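Local coordinates for type III Pentaketide Synthase (Neurospora crassa, PDB 3EUO), which is a fungal type III polyketide synthase of the chalcone/stilbene synthase family, probably working as an acyltransferase that builds pentaketides, at residues T6-Q11 against K91-A96; I103-T109 against L133-L138; K165-V171 against V208-I214. One frame throughout, in Å; residues are numbered along the deposited sequence.

In the fold
Five strands of one mixed sheet, in the order 134-138, 105-109, 168-175, 204-211 and 4-11, carry all three contacts and form the sheet of one half of the thiolase fold. Contact 2 joins the first two strands, contact 3 the third and fourth, and contact 1 lays the end of helix 70-96 on the fifth. Their centres lie about 11 Å (2 to 3), 12 Å (1 to 3) and 16 Å (1 to 2) apart. Contact 1 comes first along the chain, then 2, then 3. Backbone hydrogen bonds tie T6 and G7 to I209, and V107 to L170, into one layer whose outer strand, 134-138, meets the second subunit and leads toward C143, here a sulfinate.

Contact 1 (T6-Q11 against K91-A96); sequences TGLGVQ and KAMAEA
E95 reaches L8 because its CG stands anti to the backbone N (chi1 178°) and the chain runs on extended; K91, one turn earlier in the helix, instead bends at chi3 (-78°), carrying its amine along the strand to V10 and Q11. The L8 N-H meets E95 OE1 at 2.9 Å, on the anti side of the carboxylate and a little out of its plane. K91 NZ donates to V10 O at 2.7 Å and to Q11 OE1 at 3.0 Å, the Q11 chain folding at chi2 and crossing the lysine at about a right angle. Between these polar ends A92 CB sits 3.6 Å from G9 N; past E95, A96 CB rests 3.4 Å from T6 OG1. At G7 and G9 the strand runs so close to the helix that a CB would collide with backbone atoms of A92. The end of helix 70-96 thus lies on strand 4-11 of the thiolase-fold sheet, the short axes 5.6 Å apart. E95 OE1 also forms a salt bridge with R343, so one oxygen serves a buried backbone N-H and a guanidinium, a setting likely to keep this carboxylate ionised.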
loop_
_atom_site.group_PDB
_atom_site.type_symbol
_atom_site.label_atom_id
_atom_site.label_comp_id
_atom_site.label_asym_id
_atom_site.label_seq_id
_atom_site.Cartn_x
_atom_site.Cartn_y
_atom_site.Cartn_z
ATOM N N THR A 6 14.503 -17.476 -4.910
ATOM C CA THR A 6 14.779 -18.465 -5.959
ATOM C C THR A 6 14.992 -17.841 -7.338
ATOM O O THR A 6 15.423 -18.516 -8.277
ATOM C CB THR A 6 13.682 -19.523 -6.037
ATOM O OG1 THR A 6 12.414 -18.877 -6.171
ATOM C CG2 THR A 6 13.675 -20.383 -4.781
ATOM N N GLY A 7 14.698 -16.551 -7.455
ATOM C CA GLY A 7 15.000 -15.813 -8.679
ATOM C C GLY A 7 15.061 -14.326 -8.407
ATOM O O GLY A 7 14.436 -13.840 -7.464
ATOM N N LEU A 8 15.828 -13.611 -9.227
ATOM C CA LEU A 8 15.882 -12.153 -9.178
ATOM C C LEU A 8 15.889 -11.641 -10.604
ATOM O O LEU A 8 16.449 -12.286 -11.500
ATOM C CB LEU A 8 17.142 -11.649 -8.454
ATOM C CG LEU A 8 17.443 -12.095 -7.022
ATOM C CD1 LEU A 8 18.322 -13.355 -7.004
ATOM C CD2 LEU A 8 18.131 -10.964 -6.256
ATOM N N GLY A 9 15.267 -10.486 -10.812
ATOM C CA GLY A 9 15.268 -9.823 -12.106
ATOM C C GLY A 9 15.309 -8.322 -11.943
ATOM O O GLY A 9 14.733 -7.768 -10.999
ATOM N N VAL A 10 15.993 -7.664 -12.872
ATOM C CA VAL A 10 16.154 -6.220 -12.828
ATOM C C VAL A 10 16.003 -5.699 -14.243
ATOM O O VAL A 10 16.516 -6.298 -15.192
ATOM C CB VAL A 10 17.541 -5.822 -12.263
ATOM C CG1 VAL A 10 17.723 -4.297 -12.251
ATOM C CG2 VAL A 10 17.736 -6.394 -10.859
ATOM N N GLN A 11 15.282 -4.591 -14.387
ATOM C CA GLN A 11 15.165 -3.946 -15.687
ATOM C C GLN A 11 15.253 -2.436 -15.546
ATOM O O GLN A 11 14.316 -1.781 -15.079
ATOM C CB GLN A 11 13.873 -4.356 -16.409
ATOM C CG GLN A 11 13.748 -3.787 -17.821
ATOM C CD GLN A 11 14.769 -4.366 -18.790
ATOM O OE1 GLN A 11 15.182 -5.519 -18.669
ATOM N NE2 GLN A 11 15.177 -3.560 -19.762
ATOM N N LYS A 91 11.927 -12.093 -15.600
ATOM C CA LYS A 91 13.271 -12.647 -15.434
ATOM C C LYS A 91 13.438 -13.336 -14.087
ATOM O O LYS A 91 14.094 -14.374 -13.990
ATOM C CB LYS A 91 14.334 -11.566 -15.639
ATOM C CG LYS A 91 14.405 -11.078 -17.089
ATOM C CD LYS A 91 15.616 -10.193 -17.360
ATOM C CE LYS A 91 15.427 -8.781 -16.858
ATOM N NZ LYS A 91 16.550 -7.882 -17.317
ATOM N N ALA A 92 12.840 -12.752 -13.052
ATOM C CA ALA A 92 12.837 -13.364 -11.726
ATOM C C ALA A 92 12.116 -14.709 -11.770
ATOM O O ALA A 92 12.630 -15.702 -11.267
ATOM C CB ALA A 92 12.195 -12.433 -10.703
ATOM N N MET A 93 10.940 -14.737 -12.397
ATOM C CA MET A 93 10.164 -15.978 -12.546
ATOM C C MET A 93 10.930 -17.013 -13.371
ATOM O O MET A 93 10.932 -18.198 -13.038
ATOM C CB MET A 93 8.784 -15.701 -13.159
ATOM C CG MET A 93 7.846 -14.874 -12.264
ATOM S SD MET A 93 6.306 -14.368 -13.121
ATOM C CE MET A 93 5.502 -15.960 -13.286
ATOM N N ALA A 94 11.585 -16.560 -14.437
ATOM C CA ALA A 94 12.364 -17.447 -15.310
ATOM C C ALA A 94 13.505 -18.125 -14.564
ATOM O O ALA A 94 13.729 -19.329 -14.717
ATOM C CB ALA A 94 12.891 -16.677 -16.524
ATOM N N GLU A 95 14.221 -17.357 -13.743
ATOM C CA GLU A 95 15.310 -17.915 -12.950
ATOM C C GLU A 95 14.778 -18.917 -11.928
ATOM O O GLU A 95 15.427 -19.928 -11.654
ATOM C CB GLU A 95 16.112 -16.818 -12.253
ATOM C CG GLU A 95 17.243 -17.368 -11.371
ATOM C CD GLU A 95 18.240 -16.314 -10.938
ATOM O OE1 GLU A 95 17.824 -15.184 -10.598
ATOM O OE2 GLU A 95 19.453 -16.628 -10.918
ATOM N N ALA A 96 13.598 -18.634 -11.380
ATOM C CA ALA A 96 12.974 -19.482 -10.362
ATOM C C ALA A 96 12.306 -20.710 -10.983
ATOM O O ALA A 96 11.865 -21.606 -10.270
ATOM C CB ALA A 96 11.965 -18.684 -9.550
#

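Contact 2 (I103-T109 against L133-L138); sequences ITHMVST and LEKVLL
M106 and K135 are partners in the parallel pairing of strands 105-109 and 134-138, the two strands of a beta-alpha-beta unit whose crossover runs through helix 119-127. M106 N donates to E134 O at 2.9 Å, and the ladder continues through V136, S108 and L138. The M106 side chain starts between two neighbours: its CB lies 4.0 Å from L133 CD2 and 4.2 Å from K135 CG. With CG anti to the backbone N (chi1 -175°), the chain then stands off the sheet, SD passing 4.2 Å from L133 CD2, before a bend at chi3 sets CE doubtfully close to L170 CD2. L133 spreads its two methyls, CD2 on M106 and CD1 on I103, 3.9 Å from I103 CG2. Cutting L133 back to an alanine removes both methyls and would probably leave a gap between M106 and I103, with the thioether freer to turn. On the other face V107 and V136 stand side by side, CG1 to CG1 4.1 Å. E134 sends OE1 across to R151 and N155 of the second subunit, whereas its OE2 accepts a hydrogen bond from a water at 2.7 Å, and the same water donates to T104 O at 2.8 Å.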
loop_
_atom_site.group_PDB
_atom_site.type_symbol
_atom_site.label_atom_id
_atom_site.label_comp_id
_atom_site.label_asym_id
_atom_site.label_seq_id
_atom_site.Cartn_x
_atom_site.Cartn_y
_atom_site.Cartn_z
ATOM N N ILE A 103 2.365 -18.675 -9.039
ATOM C CA ILE A 103 2.550 -17.512 -8.165
ATOM C C ILE A 103 1.308 -17.350 -7.286
ATOM O O ILE A 103 0.190 -17.224 -7.793
ATOM C CB ILE A 103 2.851 -16.216 -8.974
ATOM C CG1 ILE A 103 4.078 -16.402 -9.880
ATOM C CG2 ILE A 103 3.024 -15.011 -8.049
ATOM C CD1 ILE A 103 5.381 -16.734 -9.144
ATOM N N THR A 104 1.525 -17.349 -5.972
ATOM C CA THR A 104 0.436 -17.359 -4.997
ATOM C C THR A 104 0.116 -15.982 -4.413
ATOM O O THR A 104 -1.026 -15.717 -4.035
ATOM C CB THR A 104 0.742 -18.311 -3.822
ATOM O OG1 THR A 104 1.941 -17.876 -3.164
ATOM C CG2 THR A 104 0.915 -19.752 -4.308
ATOM N N HIS A 105 1.137 -15.132 -4.308
ATOM C CA HIS A 105 0.978 -13.780 -3.778
ATOM C C HIS A 105 1.859 -12.852 -4.605
ATOM O O HIS A 105 2.823 -13.293 -5.245
ATOM C CB HIS A 105 1.495 -13.641 -2.336
ATOM C CG HIS A 105 0.931 -14.607 -1.337
ATOM N ND1 HIS A 105 1.176 -15.963 -1.378
ATOM C CD2 HIS A 105 0.235 -14.388 -0.196
ATOM C CE1 HIS A 105 0.607 -16.545 -0.335
ATOM N NE2 HIS A 105 0.038 -15.608 0.404
ATOM N N MET A 106 1.554 -11.561 -4.543
ATOM C CA MET A 106 2.388 -10.516 -5.122
ATOM C C MET A 106 2.499 -9.424 -4.061
ATOM O O MET A 106 1.489 -9.022 -3.486
ATOM C CB MET A 106 1.738 -9.980 -6.403
ATOM C CG MET A 106 2.544 -8.953 -7.189
ATOM S SD MET A 106 1.678 -8.566 -8.750
ATOM C CE MET A 106 2.459 -9.667 -9.900
ATOM N N VAL A 107 3.719 -8.990 -3.752
ATOM C CA VAL A 107 3.912 -7.834 -2.859
ATOM C C VAL A 107 4.695 -6.790 -3.637
ATOM O O VAL A 107 5.859 -7.013 -3.965
ATOM C CB VAL A 107 4.663 -8.181 -1.545
ATOM C CG1 VAL A 107 4.789 -6.938 -0.657
ATOM C CG2 VAL A 107 3.944 -9.285 -0.778
ATOM N N SER A 108 4.050 -5.663 -3.929
ATOM C CA SER A 108 4.627 -4.630 -4.788
ATOM C C SER A 108 4.784 -3.330 -4.036
ATOM O O SER A 108 4.070 -3.074 -3.073
ATOM C CB SER A 108 3.749 -4.387 -6.025
ATOM O OG SER A 108 3.538 -5.596 -6.737
ATOM N N THR A 109 5.708 -2.498 -4.494
ATOM C CA THR A 109 5.879 -1.185 -3.888
ATOM C C THR A 109 6.196 -0.136 -4.946
ATOM O O THR A 109 6.761 -0.446 -6.000
ATOM C CB THR A 109 6.945 -1.223 -2.760
ATOM O OG1 THR A 109 6.930 0.007 -2.021
ATOM C CG2 THR A 109 8.330 -1.488 -3.307
ATOM N N LEU A 133 -4.917 -14.443 -7.407
ATOM C CA LEU A 133 -3.669 -13.949 -6.835
ATOM C C LEU A 133 -3.956 -13.017 -5.664
ATOM O O LEU A 133 -4.825 -12.144 -5.752
ATOM C CB LEU A 133 -2.892 -13.185 -7.908
ATOM C CG LEU A 133 -1.551 -12.548 -7.543
ATOM C CD1 LEU A 133 -0.531 -13.643 -7.270
ATOM C CD2 LEU A 133 -1.106 -11.693 -8.716
ATOM N N GLU A 134 -3.241 -13.213 -4.560
ATOM C CA GLU A 134 -3.373 -12.304 -3.427
ATOM C C GLU A 134 -2.329 -11.198 -3.559
ATOM O O GLU A 134 -1.117 -11.472 -3.531
ATOM C CB GLU A 134 -3.221 -13.051 -2.096
ATOM C CG GLU A 134 -4.302 -14.099 -1.826
ATOM C CD GLU A 134 -4.247 -14.656 -0.419
ATOM O OE1 GLU A 134 -4.469 -13.887 0.548
ATOM O OE2 GLU A 134 -3.975 -15.868 -0.275
ATOM N N LYS A 135 -2.794 -9.957 -3.716
ATOM C CA LYS A 135 -1.886 -8.833 -3.933
ATOM C C LYS A 135 -1.832 -7.897 -2.732
ATOM O O LYS A 135 -2.818 -7.726 -2.003
ATOM C CB LYS A 135 -2.239 -8.037 -5.201
ATOM C CG LYS A 135 -2.264 -8.834 -6.499
ATOM C CD LYS A 135 -2.562 -7.922 -7.676
ATOM C CE LYS A 135 -4.061 -7.532 -7.677
ATOM N NZ LYS A 135 -4.321 -6.526 -8.719
ATOM N N VAL A 136 -0.647 -7.326 -2.539
ATOM C CA VAL A 136 -0.391 -6.269 -1.575
ATOM C C VAL A 136 0.407 -5.201 -2.315
ATOM O O VAL A 136 1.529 -5.465 -2.788
ATOM C CB VAL A 136 0.443 -6.788 -0.370
ATOM C CG1 VAL A 136 1.012 -5.630 0.456
ATOM C CG2 VAL A 136 -0.391 -7.714 0.509
ATOM N N LEU A 137 -0.177 -4.002 -2.426
ATOM C CA LEU A 137 0.541 -2.844 -2.964
ATOM C C LEU A 137 0.855 -1.901 -1.828
ATOM O O LEU A 137 -0.033 -1.219 -1.318
ATOM C CB LEU A 137 -0.262 -2.119 -4.059
ATOM C CG LEU A 137 0.356 -0.831 -4.641
ATOM C CD1 LEU A 137 1.740 -1.072 -5.253
ATOM C CD2 LEU A 137 -0.581 -0.175 -5.650
ATOM N N LEU A 138 2.131 -1.850 -1.453
ATOM C CA LEU A 138 2.572 -1.000 -0.350
ATOM C C LEU A 138 2.644 0.465 -0.739
ATOM O O LEU A 138 3.015 0.803 -1.867
ATOM C CB LEU A 138 3.953 -1.447 0.147
ATOM C CG LEU A 138 4.043 -2.877 0.661
ATOM C CD1 LEU A 138 5.473 -3.173 1.092
ATOM C CD2 LEU A 138 3.086 -3.105 1.839
HETATM O O HOH W 1 -2.750 -17.106 -2.333
HETATM O O HOH W 2 1.146 -6.417 -5.588
#

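Contact 3 (K165-V171 against V208-I214); sequences KPARILV and VILSNGI
R168 doubles back toward I214: CG beside the backbone N (chi1 -52°) and a bend at chi2 (-72°) bring its guanidinium beside the 211-214 turn. There NH1 and NH2 both grip I214 O end-on, at 3.0 Å and 2.8 Å, close to the guanidinium plane. NH1 also donates to A167 O, while S211 OG lies over one face of the group. S211, with OG anti to its N, accepts from G213 N in an ST turn and is hydrogen-bonded to E216 besides. N212 adopts a different rotamer: its CG sits between backbone N and carbonyl carbon (chi1 74°), folding the amide back over A167. ND2 donates to K165 O at 2.9 Å, in the amide plane. OD1 receives A167 N at 2.9 Å and I214 N at 3.2 Å from opposite faces, the second closing an Asx turn. Beyond these turns the chains form an antiparallel ladder in the thiolase-fold sheet, I169 with L210 and V171 with V208 as hydrogen-bonded pairs. L170 and I209 share one face, CD1 to CD1 3.9 Å, beneath helix 70-96. On the other, V208 CG2 comes within 3.7 Å of V171 CB; V171 also touches helix 145-162, V208 strand 4-11.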
loop_
_atom_site.group_PDB
_atom_site.type_symbol
_atom_site.label_atom_id
_atom_site.label_comp_id
_atom_site.label_asym_id
_atom_site.label_seq_id
_atom_site.Cartn_x
_atom_site.Cartn_y
_atom_site.Cartn_z
ATOM N N LYS A 165 0.693 -24.996 2.890
ATOM C CA LYS A 165 0.509 -24.658 1.473
ATOM C C LYS A 165 1.766 -24.070 0.853
ATOM O O LYS A 165 2.485 -23.313 1.521
ATOM C CB LYS A 165 -0.639 -23.656 1.295
ATOM C CG LYS A 165 -2.008 -24.182 1.696
ATOM C CD LYS A 165 -2.989 -23.041 1.953
ATOM C CE LYS A 165 -3.334 -22.262 0.681
ATOM N NZ LYS A 165 -4.130 -23.071 -0.297
ATOM N N PRO A 166 2.032 -24.405 -0.426
ATOM C CA PRO A 166 3.123 -23.772 -1.162
ATOM C C PRO A 166 2.879 -22.274 -1.311
ATOM O O PRO A 166 1.750 -21.842 -1.581
ATOM C CB PRO A 166 3.059 -24.446 -2.542
ATOM C CG PRO A 166 2.347 -25.734 -2.306
ATOM C CD PRO A 166 1.332 -25.406 -1.257
ATOM N N ALA A 167 3.925 -21.490 -1.089
ATOM C CA ALA A 167 3.868 -20.063 -1.369
ATOM C C ALA A 167 5.016 -19.706 -2.286
ATOM O O ALA A 167 6.167 -20.079 -2.040
ATOM C CB ALA A 167 3.941 -19.252 -0.085
ATOM N N ARG A 168 4.685 -18.994 -3.356
ATOM C CA ARG A 168 5.664 -18.433 -4.272
ATOM C C ARG A 168 5.250 -16.991 -4.495
ATOM O O ARG A 168 4.219 -16.727 -5.130
ATOM C CB ARG A 168 5.661 -19.190 -5.606
ATOM C CG ARG A 168 5.792 -20.716 -5.471
ATOM C CD ARG A 168 7.207 -21.170 -5.054
ATOM N NE ARG A 168 7.293 -22.634 -5.070
ATOM C CZ ARG A 168 7.007 -23.428 -4.038
ATOM N NH1 ARG A 168 6.626 -22.921 -2.871
ATOM N NH2 ARG A 168 7.095 -24.744 -4.180
ATOM N N ILE A 169 6.042 -16.058 -3.972
ATOM C CA ILE A 169 5.623 -14.661 -3.959
ATOM C C ILE A 169 6.469 -13.788 -4.876
ATOM O O ILE A 169 7.689 -13.726 -4.734
ATOM C CB ILE A 169 5.606 -14.082 -2.523
ATOM C CG1 ILE A 169 4.753 -14.982 -1.608
ATOM C CG2 ILE A 169 5.122 -12.615 -2.542
ATOM C CD1 ILE A 169 4.377 -14.380 -0.260
ATOM N N LEU A 170 5.808 -13.115 -5.819
ATOM C CA LEU A 170 6.472 -12.117 -6.638
ATOM C C LEU A 170 6.605 -10.848 -5.809
ATOM O O LEU A 170 5.595 -10.221 -5.469
ATOM C CB LEU A 170 5.685 -11.835 -7.930
ATOM C CG LEU A 170 6.236 -10.732 -8.853
ATOM C CD1 LEU A 170 7.702 -10.970 -9.234
ATOM C CD2 LEU A 170 5.397 -10.592 -10.101
ATOM N N VAL A 171 7.845 -10.478 -5.500
ATOM C CA VAL A 171 8.140 -9.249 -4.750
ATOM C C VAL A 171 8.707 -8.214 -5.715
ATOM O O VAL A 171 9.762 -8.431 -6.309
ATOM C CB VAL A 171 9.147 -9.483 -3.608
ATOM C CG1 VAL A 171 9.117 -8.302 -2.624
ATOM C CG2 VAL A 171 8.852 -10.793 -2.873
ATOM N N VAL A 208 12.084 -10.035 -7.008
ATOM C CA VAL A 208 12.555 -11.337 -6.553
ATOM C C VAL A 208 11.366 -12.276 -6.387
ATOM O O VAL A 208 10.224 -11.837 -6.220
ATOM C CB VAL A 208 13.383 -11.282 -5.231
ATOM C CG1 VAL A 208 14.593 -10.345 -5.378
ATOM C CG2 VAL A 208 12.517 -10.875 -4.036
ATOM N N ILE A 209 11.642 -13.574 -6.458
ATOM C CA ILE A 209 10.675 -14.576 -6.054
ATOM C C ILE A 209 11.080 -15.075 -4.679
ATOM O O ILE A 209 12.219 -15.514 -4.493
ATOM C CB ILE A 209 10.637 -15.777 -7.025
ATOM C CG1 ILE A 209 10.304 -15.304 -8.453
ATOM C CG2 ILE A 209 9.668 -16.834 -6.494
ATOM C CD1 ILE A 209 8.943 -14.584 -8.581
ATOM N N LEU A 210 10.170 -14.953 -3.714
ATOM C CA LEU A 210 10.378 -15.548 -2.392
ATOM C C LEU A 210 9.488 -16.770 -2.259
ATOM O O LEU A 210 8.261 -16.672 -2.396
ATOM C CB LEU A 210 10.078 -14.562 -1.260
ATOM C CG LEU A 210 10.522 -14.999 0.146
ATOM C CD1 LEU A 210 12.057 -15.048 0.269
ATOM C CD2 LEU A 210 9.939 -14.079 1.212
ATOM N N SER A 211 10.113 -17.915 -1.998
ATOM C CA SER A 211 9.400 -19.177 -1.826
ATOM C C SER A 211 9.453 -19.635 -0.376
ATOM O O SER A 211 10.441 -19.380 0.318
ATOM C CB SER A 211 10.034 -20.255 -2.717
ATOM O OG SER A 211 9.422 -21.518 -2.490
ATOM N N ASN A 212 8.408 -20.337 0.070
ATOM C CA ASN A 212 8.418 -20.967 1.395
ATOM C C ASN A 212 8.856 -22.439 1.367
ATOM O O ASN A 212 8.738 -23.145 2.370
ATOM C CB ASN A 212 7.057 -20.826 2.092
ATOM C CG ASN A 212 5.997 -21.745 1.507
ATOM O OD1 ASN A 212 6.194 -22.352 0.450
ATOM N ND2 ASN A 212 4.855 -21.852 2.198
ATOM N N GLY A 213 9.324 -22.896 0.209
ATOM C CA GLY A 213 9.911 -24.239 0.095
ATOM C C GLY A 213 8.932 -25.410 0.098
ATOM O O GLY A 213 9.316 -26.547 -0.219
ATOM N N ILE A 214 7.678 -25.153 0.467
ATOM C CA ILE A 214 6.664 -26.212 0.460
ATOM C C ILE A 214 6.293 -26.513 -0.987
ATOM O O ILE A 214 6.025 -25.602 -1.774
ATOM C CB ILE A 214 5.415 -25.848 1.303
ATOM C CG1 ILE A 214 5.802 -25.651 2.770
ATOM C CG2 ILE A 214 4.327 -26.934 1.185
ATOM C CD1 ILE A 214 4.667 -25.177 3.641
#